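Local coordinates for protein B-agarase (Agarivorans gilvus, PDB 5Z6P) that probably hydrolyses the beta-1,4 linkages of agarose, as a beta-agarase of glycoside hydrolase family 50, at residues A[703-709]-A[760-764]; A[634-640]-A[660-664]; A[506-512]-A[594-599]. One frame throughout, in Å; residues are numbered along the deposited sequence.

The three contacts follow one another along the chain, none nesting in or crossing another. Contact 3 comes first: it returns helix 581-609 to the loop after strand 501-506 and closes an 81-residue, largely helical excursion. Contact 2 closes a much shorter loop of 19 residues, bringing the entries to strands 640-643 and 664-668 side by side. Contact 1 then joins the turn before strand 709-714 to the end of helix 745-762, close to the C terminus. Neighbours in this series touch. Lys635 of contact 2 reaches Ser596 of contact 3, and Ser664 of contact 2 meets Tyr708 of contact 1, whereas the centres of contacts 1 and 3 lie about 28 Å apart.

Contact 1. Residues A[703-709]-A[760-764]; sequences VVDNPYF and PKRFR
Arg762, in the last turn of helix 745-762, reaches into the turn between helix 689-704 and strand 709-714, an alpha-to-beta connection of what is probably a (beta/alpha)8 barrel. Arg762 CB lies 4.3 Å from Val704 CG1. CG, anti to the backbone N (chi1 -178°), sits over the centre of one face of the Phe763 ring. A bend at chi2 (92°) directs the rest of the chain into the turn, and Arg762 CD passes 3.5 Å from Val704 O. Arg762 CZ lies 3.2 Å from Phe709 O, which stands over one guanidinium face at a poor angle for hydrogen bonding. Arg762 NH1 makes the sounder bond, to Asn706 O (2.9 Å, 150° at the hydrogen), coming from above the carbonyl plane while Phe709 N reaches the same oxygen from the opposite face. Arg762 NH1 also bonds weakly to Val704 O at 2.8 Å. NH2 adds a weak bond to Asn706 O and is held by Trp290 O outside the contact. Tyr708 N bonds to Asn706 OD1, an Asx turn, within the type I turn Asn706 to Phe709. Lys761 CD packs on Val704 CG1 and lies 3.4 Å from Asp705 OD1, yet Lys761 NZ remains 5.2 Å from that oxygen.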
loop_
_atom_site.group_PDB
_atom_site.type_symbol
_atom_site.label_atom_id
_atom_site.label_comp_id
_atom_site.label_asym_id
_atom_site.label_seq_id
_atom_site.Cartn_x
_atom_site.Cartn_y
_atom_site.Cartn_z
ATOM N N VAL A 703 12.165 -6.393 -10.566
ATOM C CA VAL A 703 11.690 -5.317 -11.430
ATOM C C VAL A 703 12.735 -5.023 -12.498
ATOM O O VAL A 703 12.400 -4.843 -13.670
ATOM C CB VAL A 703 11.369 -4.045 -10.625
ATOM C CG1 VAL A 703 10.881 -2.918 -11.541
ATOM C CG2 VAL A 703 10.336 -4.355 -9.524
ATOM N N VAL A 704 14.000 -4.979 -12.091
ATOM C CA VAL A 704 15.092 -4.762 -13.027
ATOM C C VAL A 704 15.095 -5.858 -14.094
ATOM O O VAL A 704 15.396 -5.585 -15.249
ATOM C CB VAL A 704 16.458 -4.711 -12.311
ATOM C CG1 VAL A 704 17.580 -4.565 -13.309
ATOM C CG2 VAL A 704 16.492 -3.545 -11.362
ATOM N N ASP A 705 14.715 -7.074 -13.703
ATOM C CA ASP A 705 14.703 -8.221 -14.611
ATOM C C ASP A 705 13.489 -8.225 -15.545
ATOM O O ASP A 705 13.459 -8.968 -16.516
ATOM C CB ASP A 705 14.725 -9.542 -13.838
ATOM C CG ASP A 705 16.112 -9.902 -13.294
ATOM O OD1 ASP A 705 17.104 -9.247 -13.661
ATOM O OD2 ASP A 705 16.199 -10.852 -12.499
ATOM N N ASN A 706 12.473 -7.432 -15.227
ATOM C CA ASN A 706 11.265 -7.444 -16.045
ATOM C C ASN A 706 11.371 -6.407 -17.151
ATOM O O ASN A 706 11.509 -5.211 -16.893
ATOM C CB ASN A 706 10.006 -7.208 -15.201
ATOM C CG ASN A 706 8.737 -7.435 -15.993
ATOM O OD1 ASN A 706 8.494 -6.750 -16.987
ATOM N ND2 ASN A 706 7.931 -8.405 -15.572
ATOM N N PRO A 707 11.280 -6.865 -18.398
ATOM C CA PRO A 707 11.574 -5.968 -19.516
ATOM C C PRO A 707 10.463 -4.944 -19.805
ATOM O O PRO A 707 10.627 -4.148 -20.714
ATOM C CB PRO A 707 11.754 -6.934 -20.693
ATOM C CG PRO A 707 10.888 -8.096 -20.350
ATOM C CD PRO A 707 10.906 -8.220 -18.850
ATOM N N TYR A 708 9.371 -4.947 -19.049
ATOM C CA TYR A 708 8.341 -3.929 -19.257
ATOM C C TYR A 708 8.414 -2.825 -18.225
ATOM O O TYR A 708 7.697 -1.827 -18.320
ATOM C CB TYR A 708 6.952 -4.563 -19.255
ATOM C CG TYR A 708 6.828 -5.573 -20.351
ATOM C CD1 TYR A 708 6.476 -5.183 -21.629
ATOM C CD2 TYR A 708 7.108 -6.912 -20.118
ATOM C CE1 TYR A 708 6.382 -6.100 -22.650
ATOM C CE2 TYR A 708 7.022 -7.839 -21.129
ATOM C CZ TYR A 708 6.653 -7.423 -22.398
ATOM O OH TYR A 708 6.560 -8.333 -23.414
ATOM N N PHE A 709 9.297 -2.982 -17.246
ATOM C CA PHE A 709 9.366 -1.997 -16.183
ATOM C C PHE A 709 10.572 -1.076 -16.285
ATOM O O PHE A 709 11.689 -1.488 -16.641
ATOM C CB PHE A 709 9.329 -2.697 -14.829
ATOM C CG PHE A 709 7.940 -2.978 -14.359
ATOM C CD1 PHE A 709 7.264 -4.102 -14.794
ATOM C CD2 PHE A 709 7.301 -2.095 -13.506
ATOM C CE1 PHE A 709 5.980 -4.348 -14.381
ATOM C CE2 PHE A 709 6.021 -2.321 -13.096
ATOM C CZ PHE A 709 5.349 -3.448 -13.525
ATOM N N PRO A 760 24.181 -1.760 -15.102
ATOM C CA PRO A 760 24.866 -2.772 -15.910
ATOM C C PRO A 760 24.059 -4.054 -16.083
ATOM O O PRO A 760 24.153 -4.667 -17.139
ATOM C CB PRO A 760 26.171 -3.033 -15.136
ATOM C CG PRO A 760 26.029 -2.359 -13.827
ATOM C CD PRO A 760 25.044 -1.257 -14.019
ATOM N N LYS A 761 23.258 -4.444 -15.098
ATOM C CA LYS A 761 22.438 -5.644 -15.267
ATOM C C LYS A 761 21.360 -5.435 -16.326
ATOM O O LYS A 761 21.131 -6.300 -17.172
ATOM C CB LYS A 761 21.780 -6.060 -13.963
ATOM C CG LYS A 761 21.130 -7.421 -14.059
ATOM C CD LYS A 761 19.995 -7.597 -13.073
ATOM C CE LYS A 761 20.384 -7.151 -11.680
ATOM N NZ LYS A 761 21.479 -7.950 -11.087
ATOM N N ARG A 762 20.704 -4.300 -16.284
ATOM C CA ARG A 762 19.634 -4.011 -17.181
ATOM C C ARG A 762 20.046 -3.954 -18.612
ATOM O O ARG A 762 19.472 -4.603 -19.431
ATOM C CB ARG A 762 18.990 -2.676 -16.846
ATOM C CG ARG A 762 17.817 -2.334 -17.720
ATOM C CD ARG A 762 16.538 -2.804 -17.106
ATOM N NE ARG A 762 15.421 -2.639 -17.984
ATOM C CZ ARG A 762 14.208 -3.079 -17.743
ATOM N NH1 ARG A 762 13.963 -3.669 -16.629
ATOM N NH2 ARG A 762 13.268 -2.898 -18.636
ATOM N N PHE A 763 21.064 -3.151 -18.858
ATOM C CA PHE A 763 21.550 -2.869 -20.170
ATOM C C PHE A 763 22.674 -3.734 -20.676
ATOM O O PHE A 763 23.635 -3.244 -21.210
ATOM C CB PHE A 763 21.870 -1.417 -20.282
ATOM C CG PHE A 763 20.679 -0.546 -20.089
ATOM C CD1 PHE A 763 19.702 -0.472 -21.044
ATOM C CD2 PHE A 763 20.533 0.158 -18.948
ATOM C CE1 PHE A 763 18.620 0.312 -20.862
ATOM C CE2 PHE A 763 19.449 0.933 -18.752
ATOM C CZ PHE A 763 18.498 1.028 -19.713
ATOM N N ARG A 764 22.425 -5.031 -20.538
ATOM C CA ARG A 764 23.215 -6.191 -20.873
ATOM C C ARG A 764 24.320 -6.459 -19.932
ATOM O O ARG A 764 24.216 -7.417 -19.215
ATOM C CB ARG A 764 23.638 -6.246 -22.319
ATOM C CG ARG A 764 22.490 -5.950 -23.235
ATOM C CD ARG A 764 22.118 -7.155 -24.057
ATOM N NE ARG A 764 21.236 -6.824 -25.153
ATOM C CZ ARG A 764 21.215 -7.495 -26.289
ATOM N NH1 ARG A 764 22.044 -8.504 -26.467
ATOM N NH2 ARG A 764 20.388 -7.151 -27.248
#

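Contact 2. Residues A[634-640]-A[660-664]; sequences AKHVDVV and IDMPS
Pro663 O accepts the backbone N of Val640 at 3.0 Å, a fairly straight bond (159° at the hydrogen) whose donor lies in the carbonyl plane. The same oxygen also receives a CA-H...O contact from Val639 CA at 3.4 Å, and Val639 CG1 rests against it. One residue on, Ser664 CA comes within 3.1 Å of Val640 O in a second CA-H...O contact. Together these accompany the parallel beta bridge between Val640 and Ser664, at the start of the two strands.

Before the bridge in both chains, Met662 lies between the two loops and meets Val640, Ala634 and Val637 in turn along its length. Met662 CB touches Val640 CG2 at 3.9 Å, the two side chains crossing at about a right angle. Met662 CG packs on Ala634 CB at 3.8 Å, a methyl that also touches Ile660 CG2. Bends at chi2 (-72°) and chi3 fold the Met662 chain back, which brings CE to Val637: Met662 CE meets Val637 CG2 at 4.0 Å and comes to 3.3 Å from Val637 O. Pro663 makes a similar carbon-to-carbonyl contact, its CG standing 3.3 Å from Asp638 O. The Asp638 carboxylate itself turns elsewhere: OD2 takes the backbone N of Tyr615 and a salt bridge from Lys607.

Both loops lead from a helix into a strand, 627-634 into 640-643 and 657-660 into 664-668, as in the repeated alpha-to-beta connections of a (beta/alpha)8 barrel. Tyr615, at the end of strand 614-615, bonds to the backbone of Asp638 and Val639 and borders the 634-640 loop; strand 709-714 flanks Ser664, and helix 581-609 packs against His636 and Val637.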
loop_
_atom_site.group_PDB
_atom_site.type_symbol
_atom_site.label_atom_id
_atom_site.label_comp_id
_atom_site.label_asym_id
_atom_site.label_seq_id
_atom_site.Cartn_x
_atom_site.Cartn_y
_atom_site.Cartn_z
ATOM N N ALA A 634 -3.561 1.895 -21.374
ATOM C CA ALA A 634 -2.582 1.674 -22.422
ATOM C C ALA A 634 -2.841 2.534 -23.690
ATOM O O ALA A 634 -1.908 2.840 -24.409
ATOM C CB ALA A 634 -2.532 0.173 -22.773
ATOM N N LYS A 635 -4.088 2.964 -23.920
ATOM C CA LYS A 635 -4.440 3.770 -25.105
ATOM C C LYS A 635 -3.900 5.183 -25.011
ATOM O O LYS A 635 -3.719 5.844 -26.023
ATOM C CB LYS A 635 -5.966 3.863 -25.303
ATOM C CG LYS A 635 -6.680 2.539 -25.410
ATOM C CD LYS A 635 -8.180 2.715 -25.635
ATOM C CE LYS A 635 -8.868 1.363 -25.648
ATOM N NZ LYS A 635 -10.340 1.508 -25.636
ATOM N N HIS A 636 -3.678 5.659 -23.790
ATOM C CA HIS A 636 -3.457 7.084 -23.596
ATOM C C HIS A 636 -2.247 7.459 -22.718
ATOM O O HIS A 636 -1.660 8.497 -22.931
ATOM C CB HIS A 636 -4.736 7.733 -23.025
ATOM C CG HIS A 636 -5.931 7.590 -23.919
ATOM N ND1 HIS A 636 -6.086 8.321 -25.082
ATOM C CD2 HIS A 636 -7.025 6.789 -23.843
ATOM C CE1 HIS A 636 -7.204 7.963 -25.680
ATOM N NE2 HIS A 636 -7.794 7.037 -24.952
ATOM N N VAL A 637 -1.875 6.635 -21.743
ATOM C CA VAL A 637 -0.740 7.003 -20.910
ATOM C C VAL A 637 0.580 6.776 -21.638
ATOM O O VAL A 637 0.648 6.053 -22.627
ATOM C CB VAL A 637 -0.724 6.230 -19.569
ATOM C CG1 VAL A 637 -2.068 6.389 -18.852
ATOM C CG2 VAL A 637 -0.382 4.780 -19.784
ATOM N N ASP A 638 1.631 7.416 -21.146
ATOM C CA ASP A 638 2.953 7.170 -21.652
ATOM C C ASP A 638 3.582 5.972 -20.918
ATOM O O ASP A 638 4.294 5.156 -21.520
ATOM C CB ASP A 638 3.796 8.423 -21.506
ATOM C CG ASP A 638 3.290 9.571 -22.368
ATOM O OD1 ASP A 638 3.105 9.388 -23.580
ATOM O OD2 ASP A 638 3.081 10.657 -21.833
ATOM N N VAL A 639 3.306 5.878 -19.619
ATOM C CA VAL A 639 3.775 4.780 -18.792
ATOM C C VAL A 639 2.619 4.320 -17.941
ATOM O O VAL A 639 1.918 5.155 -17.364
ATOM C CB VAL A 639 4.946 5.187 -17.867
ATOM C CG1 VAL A 639 5.381 4.002 -16.998
ATOM C CG2 VAL A 639 6.101 5.726 -18.650
ATOM N N VAL A 640 2.413 3.013 -17.847
ATOM C CA VAL A 640 1.373 2.494 -16.975
ATOM C C VAL A 640 1.956 2.298 -15.569
ATOM O O VAL A 640 3.038 1.710 -15.415
ATOM C CB VAL A 640 0.766 1.172 -17.495
ATOM C CG1 VAL A 640 -0.407 0.760 -16.636
ATOM C CG2 VAL A 640 0.312 1.310 -18.953
ATOM N N ILE A 660 0.058 -6.277 -23.377
ATOM C CA ILE A 660 -0.130 -4.833 -23.279
ATOM C C ILE A 660 1.050 -4.123 -23.924
ATOM O O ILE A 660 0.879 -3.149 -24.648
ATOM C CB ILE A 660 -0.273 -4.381 -21.798
ATOM C CG1 ILE A 660 -1.462 -5.072 -21.124
ATOM C CG2 ILE A 660 -0.350 -2.881 -21.686
ATOM C CD1 ILE A 660 -2.800 -4.804 -21.781
ATOM N N ASP A 661 2.247 -4.643 -23.648
ATOM C CA ASP A 661 3.504 -4.147 -24.201
ATOM C C ASP A 661 3.653 -2.638 -24.054
ATOM O O ASP A 661 3.925 -1.920 -25.020
ATOM C CB ASP A 661 3.651 -4.559 -25.684
ATOM C CG ASP A 661 5.014 -4.169 -26.272
ATOM O OD1 ASP A 661 5.985 -4.057 -25.500
ATOM O OD2 ASP A 661 5.104 -3.928 -27.490
ATOM N N MET A 662 3.468 -2.170 -22.821
ATOM C CA MET A 662 3.691 -0.777 -22.459
ATOM C C MET A 662 4.837 -0.696 -21.452
ATOM O O MET A 662 4.988 -1.597 -20.632
ATOM C CB MET A 662 2.410 -0.149 -21.855
ATOM C CG MET A 662 1.315 0.161 -22.875
ATOM S SD MET A 662 1.745 1.551 -23.913
ATOM C CE MET A 662 1.468 2.905 -22.774
ATOM N N PRO A 663 5.643 0.382 -21.506
ATOM C CA PRO A 663 6.547 0.612 -20.382
ATOM C C PRO A 663 5.731 0.827 -19.114
ATOM O O PRO A 663 4.676 1.483 -19.157
ATOM C CB PRO A 663 7.292 1.873 -20.778
ATOM C CG PRO A 663 6.358 2.591 -21.685
ATOM C CD PRO A 663 5.585 1.540 -22.410
ATOM N N SER A 664 6.201 0.246 -18.015
ATOM C CA SER A 664 5.452 0.221 -16.768
ATOM C C SER A 664 6.322 0.713 -15.611
ATOM O O SER A 664 7.561 0.677 -15.698
ATOM C CB SER A 664 4.940 -1.191 -16.477
ATOM O OG SER A 664 4.225 -1.720 -17.584
#

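Contact 3. Residues A[506-512]-A[594-599]; sequences IDNEKSW and FASEYF
Trp512 and Tyr598 carry most of this buried contact, the indole turning its edge to the face of the tyrosine ring. The edge-to-face pair has centroids 5.4 Å apart and planes at 70°, with Trp512 CH2 3.7 Å from Tyr598 CD2. The six-membered ring of Trp512 reaches further along helix 581-609. Its CZ3 meets Phe594 CE2 at 3.6 Å, the two rings lying oblique to each other, and also touches the methyl of Ala595. At Trp512 CZ2 the partner is Phe599 CZ, 3.9 Å away; those two rings are nearly parallel but slid apart and barely overlap. Lys510 CB lies over one face of the indole, toward its rim.

Tyr598 links this apolar patch to a polar one. With chi1 at 166° the Tyr598 ring extends toward the 506-512 loop, where Tyr598 OH donates a short bond of 2.5 Å to Asp507 OD2. The bond uses the anti lone pair of that oxygen, and the carboxylate is only 30° from coplanar with the ring. Lys510 NZ forms a salt bridge to Asp507 OD2 at 3.5 Å, its CE packing near the phenol oxygen, while Asp507 OD1 accepts Ile455 N from outside the contact. Both carboxylate oxygens are thus held, which should restrain the group's rotation. A water donates to Tyr598 OH and to Ile506 O, at 2.7 Å from each, and ties the phenol to the loop backbone.

Trp512, Phe594, Tyr598 and Phe599 together form an aromatic cluster. It packs helix 581-609 against the loop that leaves the C-terminal end of strand 501-506, consistent with a beta-to-alpha loop of a (beta/alpha)8 barrel meeting an outer helix.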
loop_
_atom_site.group_PDB
_atom_site.type_symbol
_atom_site.label_atom_id
_atom_site.label_comp_id
_atom_site.label_asym_id
_atom_site.label_seq_id
_atom_site.Cartn_x
_atom_site.Cartn_y
_atom_site.Cartn_z
ATOM N N ILE A 506 -1.316 11.224 -12.178
ATOM C CA ILE A 506 -2.588 11.859 -11.868
ATOM C C ILE A 506 -3.482 10.881 -11.143
ATOM O O ILE A 506 -3.710 9.784 -11.616
ATOM C CB ILE A 506 -3.325 12.383 -13.124
ATOM C CG1 ILE A 506 -2.520 13.478 -13.812
ATOM C CG2 ILE A 506 -4.706 12.915 -12.731
ATOM C CD1 ILE A 506 -2.354 14.739 -12.988
ATOM N N ASP A 507 -3.962 11.296 -9.970
ATOM C CA ASP A 507 -4.824 10.478 -9.134
ATOM C C ASP A 507 -4.073 9.250 -8.634
ATOM O O ASP A 507 -2.892 9.095 -8.910
ATOM C CB ASP A 507 -6.102 10.083 -9.897
ATOM C CG ASP A 507 -7.024 11.278 -10.141
ATOM O OD1 ASP A 507 -7.106 12.142 -9.261
ATOM O OD2 ASP A 507 -7.644 11.357 -11.214
ATOM N N ASN A 508 -4.769 8.378 -7.917
ATOM C CA ASN A 508 -4.127 7.284 -7.200
ATOM C C ASN A 508 -5.151 6.268 -6.706
ATOM O O ASN A 508 -6.140 6.636 -6.079
ATOM C CB ASN A 508 -3.309 7.838 -6.018
ATOM C CG ASN A 508 -2.596 6.754 -5.216
ATOM O OD1 ASN A 508 -1.633 6.151 -5.676
ATOM N ND2 ASN A 508 -3.044 6.540 -3.991
ATOM N N GLU A 509 -4.893 4.997 -7.016
ATOM C CA GLU A 509 -5.656 3.855 -6.546
ATOM C C GLU A 509 -7.182 4.039 -6.552
ATOM O O GLU A 509 -7.838 3.938 -5.504
ATOM C CB GLU A 509 -5.174 3.476 -5.124
ATOM C CG GLU A 509 -3.709 2.986 -5.059
ATOM C CD GLU A 509 -3.321 2.355 -3.710
ATOM O OE1 GLU A 509 -4.074 2.517 -2.734
ATOM O OE2 GLU A 509 -2.275 1.682 -3.642
ATOM N N LYS A 510 -7.754 4.315 -7.719
ATOM C CA LYS A 510 -9.212 4.375 -7.812
ATOM C C LYS A 510 -9.810 2.955 -7.753
ATOM O O LYS A 510 -9.133 1.975 -8.067
ATOM C CB LYS A 510 -9.651 5.102 -9.095
ATOM C CG LYS A 510 -9.269 6.563 -9.136
ATOM C CD LYS A 510 -9.899 7.285 -10.334
ATOM C CE LYS A 510 -9.470 8.756 -10.395
ATOM N NZ LYS A 510 -9.832 9.520 -9.152
ATOM N N SER A 511 -11.075 2.851 -7.350
ATOM C CA SER A 511 -11.759 1.559 -7.289
ATOM C C SER A 511 -12.316 1.114 -8.654
ATOM O O SER A 511 -13.527 1.113 -8.858
ATOM C CB SER A 511 -12.890 1.614 -6.255
ATOM O OG SER A 511 -12.378 1.791 -4.946
ATOM N N TRP A 512 -11.436 0.729 -9.578
ATOM C CA TRP A 512 -11.850 0.468 -10.973
ATOM C C TRP A 512 -12.634 -0.830 -11.114
ATOM O O TRP A 512 -13.259 -1.082 -12.148
ATOM C CB TRP A 512 -10.641 0.403 -11.910
ATOM C CG TRP A 512 -9.893 1.669 -12.108
ATOM C CD1 TRP A 512 -8.682 2.017 -11.554
ATOM C CD2 TRP A 512 -10.294 2.775 -12.925
ATOM N NE1 TRP A 512 -8.297 3.255 -12.007
ATOM C CE2 TRP A 512 -9.271 3.747 -12.831
ATOM C CE3 TRP A 512 -11.423 3.037 -13.716
ATOM C CZ2 TRP A 512 -9.342 4.959 -13.522
ATOM C CZ3 TRP A 512 -11.485 4.237 -14.399
ATOM C CH2 TRP A 512 -10.453 5.179 -14.302
ATOM N N PHE A 594 -15.794 3.418 -20.481
ATOM C CA PHE A 594 -15.771 4.382 -19.384
ATOM C C PHE A 594 -14.339 4.817 -19.044
ATOM O O PHE A 594 -14.024 5.998 -19.084
ATOM C CB PHE A 594 -16.461 3.797 -18.145
ATOM C CG PHE A 594 -16.143 4.533 -16.859
ATOM C CD1 PHE A 594 -16.626 5.806 -16.634
ATOM C CD2 PHE A 594 -15.388 3.924 -15.871
ATOM C CE1 PHE A 594 -16.349 6.474 -15.445
ATOM C CE2 PHE A 594 -15.099 4.577 -14.698
ATOM C CZ PHE A 594 -15.571 5.862 -14.486
ATOM N N ALA A 595 -13.486 3.850 -18.717
ATOM C CA ALA A 595 -12.118 4.139 -18.343
ATOM C C ALA A 595 -11.359 4.824 -19.474
ATOM O O ALA A 595 -10.587 5.737 -19.223
ATOM C CB ALA A 595 -11.400 2.871 -17.914
ATOM N N SER A 596 -11.583 4.406 -20.717
ATOM C CA SER A 596 -10.841 5.006 -21.840
ATOM C C SER A 596 -11.048 6.518 -21.915
ATOM O O SER A 596 -10.111 7.264 -22.204
ATOM C CB SER A 596 -11.236 4.361 -23.175
ATOM O OG SER A 596 -10.874 2.997 -23.208
ATOM N N GLU A 597 -12.272 6.971 -21.643
ATOM C CA GLU A 597 -12.551 8.398 -21.650
ATOM C C GLU A 597 -11.906 9.128 -20.469
ATOM O O GLU A 597 -11.481 10.247 -20.626
ATOM C CB GLU A 597 -14.061 8.666 -21.644
ATOM C CG GLU A 597 -14.437 10.137 -21.846
ATOM C CD GLU A 597 -14.187 10.657 -23.278
ATOM O OE1 GLU A 597 -13.713 9.901 -24.146
ATOM O OE2 GLU A 597 -14.471 11.840 -23.535
ATOM N N TYR A 598 -11.850 8.511 -19.289
ATOM C CA TYR A 598 -11.098 9.129 -18.196
ATOM C C TYR A 598 -9.644 9.376 -18.656
ATOM O O TYR A 598 -9.121 10.475 -18.552
ATOM C CB TYR A 598 -11.116 8.261 -16.928
ATOM C CG TYR A 598 -10.078 8.671 -15.876
ATOM C CD1 TYR A 598 -10.361 9.640 -14.923
ATOM C CD2 TYR A 598 -8.819 8.076 -15.848
ATOM C CE1 TYR A 598 -9.395 10.019 -13.959
ATOM C CE2 TYR A 598 -7.865 8.431 -14.914
ATOM C CZ TYR A 598 -8.146 9.401 -13.966
ATOM O OH TYR A 598 -7.169 9.737 -13.059
ATOM N N PHE A 599 -9.002 8.340 -19.183
ATOM C CA PHE A 599 -7.600 8.466 -19.540
ATOM C C PHE A 599 -7.408 9.415 -20.718
ATOM O O PHE A 599 -6.402 10.119 -20.768
ATOM C CB PHE A 599 -6.993 7.088 -19.820
ATOM C CG PHE A 599 -6.844 6.231 -18.582
ATOM C CD1 PHE A 599 -5.943 6.579 -17.584
ATOM C CD2 PHE A 599 -7.595 5.079 -18.422
ATOM C CE1 PHE A 599 -5.795 5.796 -16.440
ATOM C CE2 PHE A 599 -7.469 4.299 -17.271
ATOM C CZ PHE A 599 -6.554 4.666 -16.278
HETATM O O HOH W 1 -4.661 9.251 -14.034
#